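Local coordinates for protein CTP:phosphocholine Cytidylyltransferase (Streptococcus pneumoniae, PDB 1JYK) that transfers the cytidylyl group of CTP to phosphocholine, yielding CDP-choline, as a member of the nucleotidyltransferase family, at residues N106-Y109 and S110-V114. Residues are numbered along the deposited sequence; the frame is centred on the assembly and turned at random.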
ATOM      1  N   ASN A 106      11.718   7.560   4.479  1.00 22.96           N
ATOM      2  CA  ASN A 106      10.597   7.367   3.575  1.00 23.61           C
ATOM      3  C   ASN A 106      10.051   5.972   3.898  1.00 21.93           C
ATOM      4  O   ASN A 106      10.662   5.244   4.686  1.00 20.00           O
ATOM      5  CB  ASN A 106      11.072   7.448   2.128  1.00 28.00           C
ATOM      6  CG  ASN A 106      10.027   8.026   1.201  1.00 32.07           C
ATOM      7  OD1 ASN A 106       8.828   7.896   1.442  1.00 34.29           O
ATOM      8  ND2 ASN A 106      10.476   8.666   0.128  1.00 34.01           N
ATOM      9  N   ASN A 107       8.928   5.585   3.290  1.00 19.50           N
ATOM     10  CA  ASN A 107       8.327   4.297   3.619  1.00 17.66           C
ATOM     11  C   ASN A 107       9.059   3.009   3.251  1.00 16.95           C
ATOM     12  O   ASN A 107       8.533   1.916   3.469  1.00 17.49           O
ATOM     13  CB  ASN A 107       6.859   4.256   3.147  1.00 17.51           C
ATOM     14  CG  ASN A 107       6.706   4.074   1.648  1.00 17.52           C
ATOM     15  OD1 ASN A 107       7.666   3.847   0.917  1.00 17.88           O
ATOM     16  ND2 ASN A 107       5.468   4.174   1.185  1.00 18.29           N
ATOM     17  N   PHE A 108      10.270   3.126   2.709  1.00 16.86           N
ATOM     18  CA  PHE A 108      11.075   1.941   2.396  1.00 14.88           C
ATOM     19  C   PHE A 108      11.300   1.244   3.743  1.00 13.82           C
ATOM     20  O   PHE A 108      11.257   0.017   3.861  1.00 13.40           O
ATOM     21  CB  PHE A 108      12.441   2.360   1.819  1.00 16.04           C
ATOM     22  CG  PHE A 108      13.559   1.355   2.061  1.00 15.48           C
ATOM     23  CD1 PHE A 108      14.276   1.346   3.256  1.00 15.72           C
ATOM     24  CD2 PHE A 108      13.900   0.427   1.086  1.00 15.27           C
ATOM     25  CE1 PHE A 108      15.315   0.420   3.469  1.00 16.94           C
ATOM     26  CE2 PHE A 108      14.937  -0.501   1.290  1.00 17.31           C
ATOM     27  CZ  PHE A 108      15.643  -0.503   2.482  1.00 15.96           C
ATOM     28  N   TYR A 109      11.537   2.063   4.763  1.00 14.86           N
ATOM     29  CA  TYR A 109      11.806   1.564   6.101  1.00 15.98           C
ATOM     30  C   TYR A 109      10.596   0.886   6.748  1.00 16.95           C
ATOM     31  O   TYR A 109      10.748  -0.027   7.561  1.00 17.55           O
ATOM     32  CB  TYR A 109      12.323   2.706   6.980  1.00 16.61           C
ATOM     33  CG  TYR A 109      12.894   2.232   8.289  1.00 17.06           C
ATOM     34  CD1 TYR A 109      14.019   1.404   8.329  1.00 18.48           C
ATOM     35  CD2 TYR A 109      12.273   2.562   9.490  1.00 19.23           C
ATOM     36  CE1 TYR A 109      14.509   0.914   9.543  1.00 20.29           C
ATOM     37  CE2 TYR A 109      12.750   2.080  10.706  1.00 20.60           C
ATOM     38  CZ  TYR A 109      13.865   1.259  10.728  1.00 21.41           C
ATOM     39  OH  TYR A 109      14.320   0.781  11.937  1.00 22.40           O
ATOM     40  N   SER A 110       9.397   1.330   6.393  1.00 16.01           N
ATOM     41  CA  SER A 110       8.196   0.715   6.933  1.00 15.27           C
ATOM     42  C   SER A 110       8.169  -0.740   6.481  1.00 15.29           C
ATOM     43  O   SER A 110       7.875  -1.644   7.260  1.00 15.27           O
ATOM     44  CB  SER A 110       6.962   1.444   6.424  1.00 15.12           C
ATOM     45  OG  SER A 110       6.748   2.631   7.168  1.00 18.08           O
ATOM     46  N   LEU A 111       8.478  -0.969   5.209  1.00 15.27           N
ATOM     47  CA  LEU A 111       8.501  -2.326   4.692  1.00 16.81           C
ATOM     48  C   LEU A 111       9.730  -3.072   5.221  1.00 17.84           C
ATOM     49  O   LEU A 111       9.673  -4.287   5.431  1.00 18.51           O
ATOM     50  CB  LEU A 111       8.510  -2.326   3.160  1.00 18.07           C
ATOM     51  CG  LEU A 111       8.363  -3.707   2.505  1.00 20.42           C
ATOM     52  CD1 LEU A 111       7.090  -4.392   2.984  1.00 21.48           C
ATOM     53  CD2 LEU A 111       8.335  -3.547   0.998  1.00 20.89           C
ATOM     54  N   TYR A 112      10.838  -2.358   5.429  1.00 17.94           N
ATOM     55  CA  TYR A 112      12.051  -2.994   5.953  1.00 17.54           C
ATOM     56  C   TYR A 112      11.756  -3.716   7.271  1.00 17.35           C
ATOM     57  O   TYR A 112      12.179  -4.859   7.476  1.00 17.08           O
ATOM     58  CB  TYR A 112      13.161  -1.965   6.198  1.00 17.81           C
ATOM     59  CG  TYR A 112      14.400  -2.603   6.786  1.00 19.07           C
ATOM     60  CD1 TYR A 112      15.312  -3.273   5.967  1.00 21.71           C
ATOM     61  CD2 TYR A 112      14.614  -2.627   8.165  1.00 19.81           C
ATOM     62  CE1 TYR A 112      16.405  -3.965   6.500  1.00 22.38           C
ATOM     63  CE2 TYR A 112      15.705  -3.318   8.717  1.00 21.82           C
ATOM     64  CZ  TYR A 112      16.596  -3.989   7.874  1.00 24.08           C
ATOM     65  OH  TYR A 112      17.666  -4.697   8.397  1.00 25.77           O
ATOM     66  N   LEU A 113      11.014  -3.041   8.151  1.00 16.50           N
ATOM     67  CA  LEU A 113      10.660  -3.586   9.459  1.00 16.79           C
ATOM     68  C   LEU A 113       9.918  -4.922   9.406  1.00 16.74           C
ATOM     69  O   LEU A 113       9.955  -5.685  10.365  1.00 17.80           O
ATOM     70  CB  LEU A 113       9.836  -2.558  10.240  1.00 15.70           C
ATOM     71  CG  LEU A 113      10.614  -1.288  10.602  1.00 15.87           C
ATOM     72  CD1 LEU A 113       9.653  -0.190  11.029  1.00 16.56           C
ATOM     73  CD2 LEU A 113      11.606  -1.599  11.715  1.00 15.97           C
ATOM     74  N   VAL A 114       9.253  -5.212   8.292  1.00 16.06           N
ATOM     75  CA  VAL A 114       8.529  -6.477   8.158  1.00 16.61           C
ATOM     76  C   VAL A 114       8.938  -7.214   6.886  1.00 16.50           C
ATOM     77  O   VAL A 114       8.176  -8.020   6.350  1.00 16.31           O
ATOM     78  CB  VAL A 114       6.988  -6.246   8.135  1.00 16.27           C
ATOM     79  CG1 VAL A 114       6.516  -5.766   9.497  1.00 16.00           C
ATOM     80  CG2 VAL A 114       6.622  -5.227   7.060  1.00 15.96           C
TER
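Two i-to-i+4 bonds carry the short helix 108-112: Y112 N bonds to F108 O at 2.9 Å and L113 N to Y109 O at 3.1 Å. At the N-terminal end N107 O takes only weak bonds from S110 N and L111 N.

Y109 shows how one ring can serve both its i+3 and i+4 neighbours. L113 CG lies over one face of the Y109 ring, 4.2 Å from its centroid and offset toward the rim, a CH-pi contact, while L113 CD2 settles 3.6 Å from Y109 OH. With chi1 at -66°, L113 CG lies beside its own backbone N, and the branch folds back over the ring one turn earlier. Y112 has nearly the same ring tilt as Y109, planes 9° apart, yet the rings are slid so far that they meet mainly through Y109 CE1 and Y112 CD2, 3.8 Å apart. F108 CE1 touches Y112 CB.

N107 OD1 accepts a hydrogen bond from W211 N, and S110 OG is hydrogen-bonded to N99 ND2, holding the turn and its start to neighbouring loops. The whole is a short helix packed on the parallel strands of the nucleotidyltransferase sheet: S110 and V114 settle on strands 27-32 and 74-78, whereas F108 and Y112 pack on helix 187-201.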